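Local structure of 3' terminal uridylyl transferase (5HZD) at residues Q75-E80 with M115-G120; T208-L213 with A259-S264; L419-I424 with C464-Y469. The protein adds uridines from UTP to the 3' end of guide RNAs, ribosomal RNAs and some mRNAs during mitochondrial RNA editing in trypanosomes. One frame throughout, in Å; residues are numbered along the deposited sequence. Where two conformers were deposited one is given.

How the interactions relate
The three contacts follow one another along the chain, each closing before the next opens. Interaction 1 joins the end of helix 59-76 to the loop leading into strand 124-129 of the five-stranded mixed sheet, the palm of the nucleotidyltransferase. Interaction 2 lies about 47 Å from it between centres, at the surface, where the start of helix 209-223 meets the loop before strand 267-271 of a separate four-stranded antiparallel sheet. Interaction 3, about 29 Å from interaction 1 and 63 Å from interaction 2 between centres, joins the loop between strands 415-416 and 425-426 to the nucleotide recognition motif before helix 481-497. It lies next to UTP-binding residues and interaction 1 next to probable ones, whereas interaction 2 belongs to an outlying lobe.

Interaction 1: Q75-E80 with M115-G120; sequences QRDAGE and MGVWDG
The R76 guanidinium and the D119 carboxylate meet with their planes 30° apart. In the conformer described, the oxygen approaches the guanidinium obliquely, so the long salt bridge, 3.7 Å from R76 NE to D119 OD2, is electrostatic and not a hydrogen bond. The carbon R76 CD lies 3.2 Å from D119 OD2, nearer than any guanidinium nitrogen, while D119 OD1 accepts from the backbone N of T121 and A122. The W118 indole carries G120 N 3.5 Å above the centre of one face, and its NE1 donates to A122 O. This is the loop that leads from helix 111-114 into strand 124-129 of the palm, and W118 packs near I124, a probable UTP-binding residue. V117 CG1 comes within 3.6 Å of D77 CG, which stands anti to the backbone N (chi1 -178°); the two side chains cross at about a right angle. D77 OD1 accepts from G79 N, closing an Asx turn, and bonds Y375 OH, while D77 OD2 accepts from M378 N. Water bridges the segments at three places: between Q75 O and D119 OD2, between V117 O and R76 NH1, the latter bond weak, and between G79 O and W118 N.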
loop_
_atom_site.group_PDB
_atom_site.type_symbol
_atom_site.label_atom_id
_atom_site.label_comp_id
_atom_site.label_asym_id
_atom_site.label_seq_id
_atom_site.Cartn_x
_atom_site.Cartn_y
_atom_site.Cartn_z
ATOM N N GLN A 75 11.084 -10.109 -7.976
ATOM C CA GLN A 75 11.829 -9.367 -6.953
ATOM C C GLN A 75 10.979 -8.887 -5.800
ATOM O O GLN A 75 11.513 -8.587 -4.712
ATOM C CB GLN A 75 12.553 -8.157 -7.555
ATOM C CG GLN A 75 13.372 -8.487 -8.804
ATOM C CD GLN A 75 14.175 -9.753 -8.656
ATOM O OE1 GLN A 75 14.971 -9.899 -7.716
ATOM N NE2 GLN A 75 13.975 -10.691 -9.583
ATOM N N ARG A 76 9.665 -8.761 -6.018
ATOM C CA ARG A 76 8.784 -8.335 -4.944
ATOM C C ARG A 76 8.365 -9.519 -4.059
ATOM O O ARG A 76 7.822 -9.319 -2.965
ATOM C CB ARG A 76 7.553 -7.604 -5.502
ATOM C CG ARG A 76 7.799 -6.143 -5.938
ATOM C CD ARG A 76 8.210 -5.248 -4.750
ATOM N NE ARG A 76 7.392 -4.039 -4.605
ATOM C CZ ARG A 76 6.447 -3.879 -3.678
ATOM N NH1 ARG A 76 6.183 -4.853 -2.825
ATOM N NH2 ARG A 76 5.760 -2.742 -3.611
ATOM N N ASP A 77 8.606 -10.738 -4.537
ATOM C CA ASP A 77 8.190 -11.970 -3.844
ATOM C C ASP A 77 9.392 -12.559 -3.117
ATOM O O ASP A 77 10.221 -13.237 -3.735
ATOM C CB ASP A 77 7.683 -12.984 -4.869
ATOM C CG ASP A 77 7.178 -14.289 -4.246
ATOM O OD1 ASP A 77 7.384 -14.542 -3.040
ATOM O OD2 ASP A 77 6.598 -15.101 -4.996
ATOM N N ALA A 78 9.472 -12.313 -1.809
ATOM C CA ALA A 78 10.611 -12.776 -1.031
ATOM C C ALA A 78 10.304 -14.071 -0.278
ATOM O O ALA A 78 11.062 -14.482 0.607
ATOM C CB ALA A 78 11.073 -11.671 -0.073
ATOM N N GLY A 79 9.197 -14.728 -0.637
ATOM C CA GLY A 79 8.892 -16.039 -0.096
ATOM C C GLY A 79 8.012 -15.975 1.147
ATOM O O GLY A 79 7.821 -14.915 1.743
ATOM N N GLU A 80 7.545 -17.142 1.570
ATOM C CA GLU A 80 6.581 -17.166 2.674
ATOM C C GLU A 80 7.255 -16.785 3.993
ATOM O O GLU A 80 6.645 -16.140 4.861
ATOM C CB GLU A 80 5.963 -18.561 2.780
ATOM C CG GLU A 80 4.925 -18.616 3.858
ATOM C CD GLU A 80 4.112 -19.897 3.825
ATOM O OE1 GLU A 80 4.442 -20.808 3.030
ATOM O OE2 GLU A 80 3.133 -19.966 4.604
ATOM N N MET A 115 -1.078 -7.952 -3.059
ATOM C CA MET A 115 -0.205 -8.757 -3.939
ATOM C C MET A 115 0.118 -10.121 -3.373
ATOM O O MET A 115 0.753 -10.922 -4.051
ATOM C CB MET A 115 1.130 -8.047 -4.194
ATOM C CG MET A 115 1.009 -6.611 -4.652
ATOM S SD MET A 115 0.537 -6.580 -6.404
ATOM C CE MET A 115 0.088 -4.860 -6.606
ATOM N N GLY A 116 -0.278 -10.391 -2.129
ATOM C CA GLY A 116 -0.044 -11.693 -1.522
ATOM C C GLY A 116 1.416 -12.051 -1.320
ATOM O O GLY A 116 1.739 -13.209 -1.097
ATOM N N VAL A 117 2.291 -11.043 -1.378
ATOM C CA VAL A 117 3.715 -11.231 -1.131
ATOM C C VAL A 117 4.251 -9.977 -0.434
ATOM O O VAL A 117 3.609 -8.914 -0.477
ATOM C CB VAL A 117 4.528 -11.427 -2.457
ATOM C CG1 VAL A 117 4.098 -12.683 -3.184
ATOM C CG2 VAL A 117 4.410 -10.196 -3.357
ATOM N N TRP A 118 5.429 -10.099 0.186
ATOM C CA TRP A 118 6.120 -8.936 0.758
ATOM C C TRP A 118 7.630 -9.110 0.559
ATOM O O TRP A 118 8.156 -10.195 0.785
ATOM C CB TRP A 118 5.760 -8.795 2.239
ATOM C CG TRP A 118 6.403 -7.590 2.919
ATOM C CD1 TRP A 118 6.282 -6.284 2.569
ATOM C CD2 TRP A 118 7.226 -7.623 4.084
ATOM N NE1 TRP A 118 6.983 -5.491 3.443
ATOM C CE2 TRP A 118 7.590 -6.289 4.370
ATOM C CE3 TRP A 118 7.712 -8.647 4.899
ATOM C CZ2 TRP A 118 8.384 -5.947 5.468
ATOM C CZ3 TRP A 118 8.523 -8.303 5.974
ATOM C CH2 TRP A 118 8.861 -6.965 6.234
ATOM N N ASP A 119 8.328 -8.045 0.141
ATOM C CA ASP A 119 9.750 -8.154 -0.194
ATOM C C ASP A 119 10.682 -7.872 0.981
ATOM O O ASP A 119 11.915 -8.031 0.893
ATOM C CB ASP A 119 10.063 -7.254 -1.409
ATOM C CG ASP A 119 9.795 -5.784 -1.143
ATOM O OD1 ASP A 119 9.442 -5.438 0.005
ATOM O OD2 ASP A 119 9.954 -4.944 -2.072
ATOM N N GLY A 120 10.093 -7.474 2.097
ATOM C CA GLY A 120 10.859 -7.296 3.316
ATOM C C GLY A 120 11.256 -5.842 3.446
ATOM O O GLY A 120 11.862 -5.443 4.435
HETATM O O HOH W 1 11.997 -5.814 -3.898
HETATM O O HOH W 2 4.232 -6.378 -1.176
HETATM O O HOH W 3 6.922 -12.605 0.571
#

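Interaction 2: T208-L213 with A259-S264; sequences TREDRL and ALASAS
D211 carries this contact with both carboxylate oxygens: OD1 faces the backbone N-H groups of A261 and S262, OD2 the S262 hydroxyl. S262 OG donates to D211 OD2 at 2.5 Å, entering on the syn lone pair. The neighbouring oxygen, D211 OD1, receives S262 N at 3.0 Å, also on its syn side and nearly straight at 165°. A261 N approaches the same oxygen, but its bond is bent to 126° and weak. The carboxylate is therefore gripped by S262 through both its backbone N and its hydroxyl, which fixes the rotation of the group and would be expected to stabilise a negative charge on this buried side chain.

Apolar atoms close in around these bonds. A261 CB stands 3.6 Å from E210 OE1, at the end of an extended glutamate chain, and L260 CD2 reaches 3.7 Å from D211 O. Beyond the segments, L260 also lies against L214, L215 and L265, so the loop rests on the flank of the helix past its first turn.

A second shell on the helix side sets the aspartate in place. T208 N donates to D211 OD2 at 3.0 Å through the anti lone pair, leaving the syn side to S262 OG. In return, D211 N donates to T208 OG1 at 3.1 Å. The threonine hydroxyl is placed for this by a chi1 of 63°, which sets OG1 between the backbone N and the carbonyl carbon. These reciprocal bonds form a capping box at the N-terminus of helix 209-223: T208 is the N-cap, and D211, its partner in the box, also bonds to the loop before strand 267-271.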
loop_
_atom_site.group_PDB
_atom_site.type_symbol
_atom_site.label_atom_id
_atom_site.label_comp_id
_atom_site.label_asym_id
_atom_site.label_seq_id
_atom_site.Cartn_x
_atom_site.Cartn_y
_atom_site.Cartn_z
ATOM N N THR A 208 14.658 -6.717 46.387
ATOM C CA THR A 208 14.723 -7.776 47.382
ATOM C C THR A 208 14.430 -9.113 46.720
ATOM O O THR A 208 14.038 -9.181 45.566
ATOM C CB THR A 208 13.683 -7.570 48.490
ATOM O OG1 THR A 208 12.368 -7.629 47.918
ATOM C CG2 THR A 208 13.870 -6.200 49.179
ATOM N N ARG A 209 14.622 -10.192 47.467
ATOM C CA ARG A 209 14.305 -11.510 46.938
ATOM C C ARG A 209 12.828 -11.611 46.544
ATOM O O ARG A 209 12.497 -12.183 45.503
ATOM C CB ARG A 209 14.695 -12.587 47.964
ATOM C CG ARG A 209 14.051 -13.956 47.740
ATOM C CD ARG A 209 14.637 -14.721 46.571
ATOM N NE ARG A 209 14.116 -16.088 46.552
ATOM C CZ ARG A 209 14.456 -17.007 45.654
ATOM N NH1 ARG A 209 15.320 -16.705 44.696
ATOM N NH2 ARG A 209 13.934 -18.227 45.714
ATOM N N GLU A 210 11.949 -11.028 47.352
ATOM C CA GLU A 210 10.529 -11.054 47.059
ATOM C C GLU A 210 10.281 -10.264 45.782
ATOM O O GLU A 210 9.501 -10.688 44.930
ATOM C CB GLU A 210 9.706 -10.460 48.198
ATOM C CG GLU A 210 8.227 -10.400 47.893
ATOM C CD GLU A 210 7.390 -9.841 49.023
ATOM O OE1 GLU A 210 7.873 -8.968 49.788
ATOM O OE2 GLU A 210 6.225 -10.281 49.142
ATOM N N ASP A 211 10.957 -9.123 45.644
ATOM C CA ASP A 211 10.801 -8.293 44.430
ATOM C C ASP A 211 11.223 -9.062 43.180
ATOM O O ASP A 211 10.551 -8.986 42.132
ATOM C CB ASP A 211 11.668 -7.035 44.488
ATOM C CG ASP A 211 11.163 -5.996 45.454
ATOM O OD1 ASP A 211 9.931 -5.745 45.509
ATOM O OD2 ASP A 211 12.012 -5.423 46.180
ATOM N N ARG A 212 12.348 -9.773 43.264
ATOM C CA ARG A 212 12.850 -10.548 42.117
ATOM C C ARG A 212 11.829 -11.594 41.686
ATOM O O ARG A 212 11.596 -11.775 40.484
ATOM C CB ARG A 212 14.209 -11.225 42.423
ATOM C CG ARG A 212 15.386 -10.244 42.600
ATOM C CD ARG A 212 16.789 -10.915 42.641
ATOM N NE ARG A 212 16.973 -11.844 43.742
ATOM C CZ ARG A 212 17.394 -11.511 44.970
ATOM N NH1 ARG A 212 17.662 -10.240 45.279
ATOM N NH2 ARG A 212 17.531 -12.453 45.905
ATOM N N LEU A 213 11.216 -12.274 42.649
ATOM C CA LEU A 213 10.207 -13.285 42.321
ATOM C C LEU A 213 8.964 -12.666 41.702
ATOM O O LEU A 213 8.337 -13.265 40.817
ATOM C CB LEU A 213 9.836 -14.127 43.549
ATOM C CG LEU A 213 10.946 -15.053 44.052
ATOM C CD1 LEU A 213 10.517 -15.686 45.364
ATOM C CD2 LEU A 213 11.253 -16.125 43.030
ATOM N N ALA A 259 4.394 -5.481 39.443
ATOM C CA ALA A 259 3.900 -4.903 40.679
ATOM C C ALA A 259 4.835 -5.371 41.766
ATOM O O ALA A 259 4.610 -6.410 42.394
ATOM C CB ALA A 259 2.479 -5.365 40.980
ATOM N N LEU A 260 5.897 -4.613 41.986
ATOM C CA LEU A 260 6.906 -5.050 42.916
ATOM C C LEU A 260 6.475 -4.635 44.311
ATOM O O LEU A 260 5.623 -3.757 44.483
ATOM C CB LEU A 260 8.269 -4.472 42.526
ATOM C CG LEU A 260 8.648 -4.796 41.072
ATOM C CD1 LEU A 260 10.042 -4.269 40.789
ATOM C CD2 LEU A 260 8.543 -6.276 40.725
ATOM N N ALA A 261 7.048 -5.292 45.302
ATOM C CA ALA A 261 6.673 -5.061 46.702
ATOM C C ALA A 261 7.299 -3.775 47.267
ATOM O O ALA A 261 6.595 -2.991 47.912
ATOM C CB ALA A 261 7.048 -6.262 47.542
ATOM N N SER A 262 8.600 -3.562 47.015
ATOM C CA SER A 262 9.341 -2.445 47.630
ATOM C C SER A 262 8.798 -1.123 47.149
ATOM O O SER A 262 8.661 -0.891 45.958
ATOM C CB SER A 262 10.847 -2.508 47.305
ATOM O OG SER A 262 11.452 -3.636 47.908
ATOM N N ALA A 263 8.489 -0.255 48.100
ATOM C CA ALA A 263 7.920 1.028 47.750
ATOM C C ALA A 263 8.843 1.797 46.817
ATOM O O ALA A 263 10.050 1.928 47.090
ATOM C CB ALA A 263 7.674 1.822 49.004
ATOM N N SER A 264 8.243 2.329 45.758
ATOM C CA SER A 264 8.885 3.168 44.744
ATOM C C SER A 264 9.921 2.476 43.885
ATOM O O SER A 264 10.627 3.133 43.126
ATOM C CB SER A 264 9.487 4.423 45.350
ATOM O OG SER A 264 8.488 5.218 45.976
#

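Interaction 3: L419-I424 with C464-Y469; sequences LNRPGI and CIEDPY
N420 and R421 reach E466 and P468 of the nucleotide recognition motif, a segment of the nucleotidyltransferase that runs beside the UTP site. The guanidinium of R421 and the carboxylate of E466 lie nearly coplanar, 19° apart, although the two side chains cross at about a right angle. E466 has CG anti to the backbone N and an extended chain beyond it, which carries its carboxylate out to R421 and N420. R421 NH1 donates to E466 OE1 at 3.0 Å, entering on the syn lone pair, with the oxygen in plane at the guanidinium edge. A water extends this salt bridge into a wider ring: it accepts from R421 NH2 and donates to E466 OE2. E466 OE1 and R421 NH1 each have a second partner, S418 OG and T425 OG1 respectively.

N420 comes in obliquely, its amide turned 33° from the E466 carboxylate. N420 OD1 lies 3.4 Å from E466 CD, a touch between flat groups with no hydrogen bond to it. The other end of the amide does the bonding: N420 ND2 donates to P468 O at 2.9 Å, with the acceptor close to the amide plane and an N-H...O angle of 160°.

P468 in turn packs against Y337, a residue that binds UTP, and against I341, both on helix 336-349. The N420 bond thus ties the loop after strand 415-416 to backbone directly beside the nucleotide pocket. One water bridges three groups, accepting from L419 N and donating to N420 OD1 and, at 2.7 Å, to E466 O.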
loop_
_atom_site.group_PDB
_atom_site.type_symbol
_atom_site.label_atom_id
_atom_site.label_comp_id
_atom_site.label_asym_id
_atom_site.label_seq_id
_atom_site.Cartn_x
_atom_site.Cartn_y
_atom_site.Cartn_z
ATOM N N LEU A 419 -15.024 0.582 -11.283
ATOM C CA LEU A 419 -15.318 -0.816 -10.944
ATOM C C LEU A 419 -16.651 -0.920 -10.226
ATOM O O LEU A 419 -17.036 -1.997 -9.774
ATOM C CB LEU A 419 -14.205 -1.399 -10.050
ATOM C CG LEU A 419 -12.793 -1.290 -10.613
ATOM C CD1 LEU A 419 -11.834 -1.842 -9.558
ATOM C CD2 LEU A 419 -12.758 -2.073 -11.890
ATOM N N ASN A 420 -17.424 0.166 -10.146
ATOM C CA ASN A 420 -18.647 0.102 -9.360
ATOM C C ASN A 420 -19.813 -0.511 -10.101
ATOM O O ASN A 420 -20.875 -0.754 -9.502
ATOM C CB ASN A 420 -19.064 1.494 -8.878
ATOM C CG ASN A 420 -18.186 1.998 -7.778
ATOM O OD1 ASN A 420 -17.110 2.491 -8.024
ATOM N ND2 ASN A 420 -18.628 1.831 -6.536
ATOM N N ARG A 421 -19.631 -0.733 -11.395
ATOM C CA ARG A 421 -20.623 -1.441 -12.216
ATOM C C ARG A 421 -19.850 -2.112 -13.329
ATOM O O ARG A 421 -18.763 -1.662 -13.674
ATOM C CB ARG A 421 -21.685 -0.460 -12.753
ATOM C CG ARG A 421 -21.134 0.656 -13.638
ATOM C CD ARG A 421 -22.102 1.856 -13.693
ATOM N NE ARG A 421 -22.517 2.286 -12.365
ATOM C CZ ARG A 421 -21.786 3.053 -11.557
ATOM N NH1 ARG A 421 -20.561 3.477 -11.905
ATOM N NH2 ARG A 421 -22.261 3.367 -10.361
ATOM N N PRO A 422 -20.389 -3.202 -13.904
ATOM C CA PRO A 422 -19.643 -3.975 -14.905
ATOM C C PRO A 422 -19.609 -3.371 -16.299
ATOM O O PRO A 422 -18.684 -3.643 -17.060
ATOM C CB PRO A 422 -20.429 -5.302 -14.956
ATOM C CG PRO A 422 -21.815 -4.953 -14.507
ATOM C CD PRO A 422 -21.624 -3.878 -13.465
ATOM N N GLY A 423 -20.609 -2.577 -16.628
ATOM C CA GLY A 423 -20.667 -1.973 -17.943
ATOM C C GLY A 423 -19.981 -0.627 -17.981
ATOM O O GLY A 423 -19.180 -0.309 -17.115
ATOM N N ILE A 424 -20.288 0.161 -18.998
ATOM C CA ILE A 424 -19.683 1.490 -19.151
ATOM C C ILE A 424 -20.308 2.468 -18.160
ATOM O O ILE A 424 -21.537 2.521 -18.016
ATOM C CB ILE A 424 -19.921 2.032 -20.577
ATOM C CG1 ILE A 424 -19.178 1.189 -21.616
ATOM C CG2 ILE A 424 -19.535 3.534 -20.690
ATOM C CD1 ILE A 424 -17.707 1.131 -21.451
ATOM N N CYS A 464 -11.252 10.745 -15.457
ATOM C CA CYS A 464 -12.102 10.325 -14.348
ATOM C C CYS A 464 -11.910 8.877 -13.950
ATOM O O CYS A 464 -12.024 7.973 -14.792
ATOM C CB CYS A 464 -13.575 10.527 -14.718
ATOM S SG CYS A 464 -13.993 12.272 -14.908
ATOM N N ILE A 465 -11.647 8.653 -12.660
ATOM C CA ILE A 465 -11.541 7.306 -12.102
ATOM C C ILE A 465 -12.397 7.341 -10.837
ATOM O O ILE A 465 -12.150 8.159 -9.931
ATOM C CB ILE A 465 -10.088 6.978 -11.724
ATOM C CG1 ILE A 465 -9.204 7.014 -12.970
ATOM C CG2 ILE A 465 -10.029 5.605 -11.091
ATOM C CD1 ILE A 465 -7.727 6.697 -12.641
ATOM N N GLU A 466 -13.428 6.509 -10.797
ATOM C CA GLU A 466 -14.343 6.497 -9.658
ATOM C C GLU A 466 -13.720 5.707 -8.501
ATOM O O GLU A 466 -13.273 4.558 -8.679
ATOM C CB GLU A 466 -15.690 5.888 -10.083
ATOM C CG GLU A 466 -16.737 5.823 -8.933
ATOM C CD GLU A 466 -18.157 5.438 -9.349
ATOM O OE1 GLU A 466 -18.393 4.818 -10.417
ATOM O OE2 GLU A 466 -19.090 5.774 -8.581
ATOM N N ASP A 467 -13.668 6.305 -7.305
ATOM C CA ASP A 467 -13.225 5.555 -6.126
ATOM C C ASP A 467 -14.283 4.501 -5.769
ATOM O O ASP A 467 -15.486 4.800 -5.692
ATOM C CB ASP A 467 -13.033 6.499 -4.936
ATOM C CG ASP A 467 -12.440 5.802 -3.746
ATOM O OD1 ASP A 467 -13.174 5.082 -3.055
ATOM O OD2 ASP A 467 -11.250 5.989 -3.483
ATOM N N PRO A 468 -13.853 3.239 -5.576
ATOM C CA PRO A 468 -14.823 2.168 -5.344
ATOM C C PRO A 468 -15.735 2.368 -4.131
ATOM O O PRO A 468 -16.914 2.017 -4.211
ATOM C CB PRO A 468 -13.921 0.950 -5.125
ATOM C CG PRO A 468 -12.759 1.218 -6.018
ATOM C CD PRO A 468 -12.508 2.711 -5.851
ATOM N N TYR A 469 -15.216 2.938 -3.044
ATOM C CA TYR A 469 -16.020 3.015 -1.804
ATOM C C TYR A 469 -16.392 4.420 -1.346
ATOM O O TYR A 469 -17.282 4.591 -0.503
ATOM C CB TYR A 469 -15.338 2.240 -0.668
ATOM C CG TYR A 469 -15.192 0.762 -0.973
ATOM C CD1 TYR A 469 -16.318 -0.065 -1.114
ATOM C CD2 TYR A 469 -13.933 0.202 -1.138
ATOM C CE1 TYR A 469 -16.189 -1.412 -1.412
ATOM C CE2 TYR A 469 -13.790 -1.143 -1.431
ATOM C CZ TYR A 469 -14.910 -1.929 -1.573
ATOM O OH TYR A 469 -14.764 -3.255 -1.847
HETATM O O HOH W 4 -14.438 2.154 -9.098
HETATM O O HOH W 5 -21.575 5.497 -8.576
#